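Local coordinates for peptidoglycan N-acetylglucosamine deacetylase (Agathobacter rectalis, PDB 5JMU), which probably hydrolyses the acetamide group of N-acetylglucosamine in peptidoglycan, this chain being the zinc-binding catalytic domain of a longer, probably membrane-bound protein, at residues A[161-167]-A[191-195]. Residues are numbered along the deposited sequence.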
loop_
_atom_site.group_PDB
_atom_site.type_symbol
_atom_site.label_atom_id
_atom_site.label_comp_id
_atom_site.label_asym_id
_atom_site.label_seq_id
_atom_site.Cartn_x
_atom_site.Cartn_y
_atom_site.Cartn_z
ATOM N N PRO A 161 -18.400 -5.512 -6.043
ATOM C CA PRO A 161 -17.238 -6.412 -6.029
ATOM C C PRO A 161 -17.169 -7.282 -7.274
ATOM O O PRO A 161 -18.200 -7.600 -7.848
ATOM C CB PRO A 161 -17.474 -7.289 -4.795
ATOM C CG PRO A 161 -18.493 -6.520 -3.976
ATOM C CD PRO A 161 -19.358 -5.851 -4.978
ATOM N N ILE A 162 -15.953 -7.659 -7.675
ATOM C CA ILE A 162 -15.784 -8.619 -8.761
ATOM C C ILE A 162 -15.462 -9.957 -8.111
ATOM O O ILE A 162 -15.335 -10.048 -6.878
ATOM C CB ILE A 162 -14.677 -8.176 -9.744
ATOM C CG1 ILE A 162 -13.358 -7.941 -8.999
ATOM C CG2 ILE A 162 -15.116 -6.901 -10.440
ATOM C CD1 ILE A 162 -12.170 -7.621 -9.911
ATOM N N SER A 163 -15.334 -11.001 -8.909
ATOM C CA SER A 163 -15.066 -12.299 -8.334
ATOM C C SER A 163 -13.586 -12.473 -8.007
ATOM O O SER A 163 -12.706 -11.736 -8.493
ATOM C CB SER A 163 -15.500 -13.394 -9.289
ATOM O OG SER A 163 -14.607 -13.454 -10.385
ATOM N N THR A 164 -13.332 -13.454 -7.148
ATOM C CA THR A 164 -11.966 -13.808 -6.852
ATOM C C THR A 164 -11.207 -14.132 -8.127
ATOM O O THR A 164 -10.054 -13.672 -8.312
ATOM C CB THR A 164 -11.915 -14.989 -5.885
ATOM O OG1 THR A 164 -12.377 -14.545 -4.609
ATOM C CG2 THR A 164 -10.450 -15.498 -5.707
ATOM N N GLU A 165 -11.831 -14.916 -9.010
ATOM C CA GLU A 165 -11.178 -15.272 -10.259
ATOM C C GLU A 165 -10.878 -14.045 -11.103
ATOM O O GLU A 165 -9.829 -13.990 -11.772
ATOM C CB GLU A 165 -12.038 -16.263 -11.042
ATOM C CG GLU A 165 -11.339 -16.823 -12.283
ATOM C CD GLU A 165 -9.903 -17.341 -11.998
ATOM O OE1 GLU A 165 -9.718 -18.188 -11.078
ATOM O OE2 GLU A 165 -8.957 -16.882 -12.695
ATOM N N GLN A 166 -11.761 -13.041 -11.085
ATOM C CA GLN A 166 -11.488 -11.843 -11.857
ATOM C C GLN A 166 -10.296 -11.061 -11.273
ATOM O O GLN A 166 -9.492 -10.480 -12.037
ATOM C CB GLN A 166 -12.754 -10.992 -11.926
ATOM C CG GLN A 166 -13.888 -11.621 -12.756
ATOM C CD GLN A 166 -15.191 -10.798 -12.747
ATOM O OE1 GLN A 166 -15.855 -10.662 -11.717
ATOM N NE2 GLN A 166 -15.549 -10.243 -13.904
ATOM N N VAL A 167 -10.154 -11.055 -9.937
ATOM C CA VAL A 167 -9.007 -10.391 -9.315
ATOM C C VAL A 167 -7.733 -11.102 -9.762
ATOM O O VAL A 167 -6.738 -10.467 -10.126
ATOM C CB VAL A 167 -9.103 -10.366 -7.754
ATOM C CG1 VAL A 167 -7.793 -9.845 -7.127
ATOM C CG2 VAL A 167 -10.286 -9.522 -7.262
ATOM N N PHE A 191 -12.872 -11.388 -0.990
ATOM C CA PHE A 191 -12.728 -11.994 -2.321
ATOM C C PHE A 191 -11.348 -11.704 -2.922
ATOM O O PHE A 191 -10.822 -12.472 -3.741
ATOM C CB PHE A 191 -13.840 -11.511 -3.284
ATOM C CG PHE A 191 -13.717 -10.048 -3.679
ATOM C CD1 PHE A 191 -14.308 -9.058 -2.917
ATOM C CD2 PHE A 191 -13.014 -9.673 -4.826
ATOM C CE1 PHE A 191 -14.231 -7.712 -3.293
ATOM C CE2 PHE A 191 -12.902 -8.335 -5.198
ATOM C CZ PHE A 191 -13.481 -7.333 -4.417
ATOM N N SER A 192 -10.745 -10.600 -2.499
ATOM C CA SER A 192 -9.478 -10.192 -3.068
ATOM C C SER A 192 -8.356 -10.916 -2.313
ATOM O O SER A 192 -7.366 -11.375 -2.904
ATOM C CB SER A 192 -9.323 -8.648 -2.986
ATOM O OG SER A 192 -8.096 -8.237 -3.625
ATOM N N VAL A 193 -8.477 -10.990 -0.986
ATOM C CA VAL A 193 -7.525 -11.782 -0.212
ATOM C C VAL A 193 -7.459 -13.204 -0.757
ATOM O O VAL A 193 -6.377 -13.810 -0.857
ATOM C CB VAL A 193 -7.905 -11.799 1.294
ATOM C CG1 VAL A 193 -7.145 -12.895 2.068
ATOM C CG2 VAL A 193 -7.660 -10.384 1.897
ATOM N N ASN A 194 -8.615 -13.726 -1.134
ATOM C CA ASN A 194 -8.683 -15.131 -1.547
ATOM C C ASN A 194 -8.031 -15.365 -2.920
ATOM O O ASN A 194 -7.847 -16.512 -3.340
ATOM C CB ASN A 194 -10.142 -15.618 -1.573
ATOM C CG ASN A 194 -10.698 -15.861 -0.184
ATOM O OD1 ASN A 194 -9.948 -15.893 0.800
ATOM N ND2 ASN A 194 -12.015 -16.074 -0.105
ATOM N N ALA A 195 -7.693 -14.277 -3.606
ATOM C CA ALA A 195 -7.011 -14.356 -4.890
ATOM C C ALA A 195 -5.492 -14.491 -4.750
ATOM O O ALA A 195 -4.797 -14.847 -5.688
ATOM C CB ALA A 195 -7.330 -13.102 -5.715
HETATM O O HOH W 1 -13.424 -16.168 -2.785
#
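How an aromatic side chain can fasten a short helix to the start of a longer one is illustrated by Phe191. Its ring lies against the loop leading into helix 164-175 and the helix's first turn: the carbonyl O of Ile162 sits over one face, 3.1 Å from Phe191 CD2, while Val167 CG2 meets the ring edge, 3.5 Å from Phe191 CE2. Pro161 CB, 3.6 Å from Phe191 CE1, adds an apolar contact. Thr164, first residue of the helix, supplies the polar link, its OG1 donating a 2.7 Å hydrogen bond to Phe191 O and accepting one from a water that also takes a hydrogen bond from Asn194 ND2. Deeper in, Val167 CG1 packs 3.6 Å from Ala195 CB. Ser192 OG is hydrogen-bonded to Asp156 and Gln185. Ser163 is the N-cap, in a capping box with Gln166: Gln166 N to Ser163 OG (3.0 Å) and Ser163 N to Gln166 OE1 (2.9 Å). The whole is a capped helix N-terminus packed against the segment following strand 180-186, within the distorted (beta/alpha) barrel of polysaccharide deacetylases.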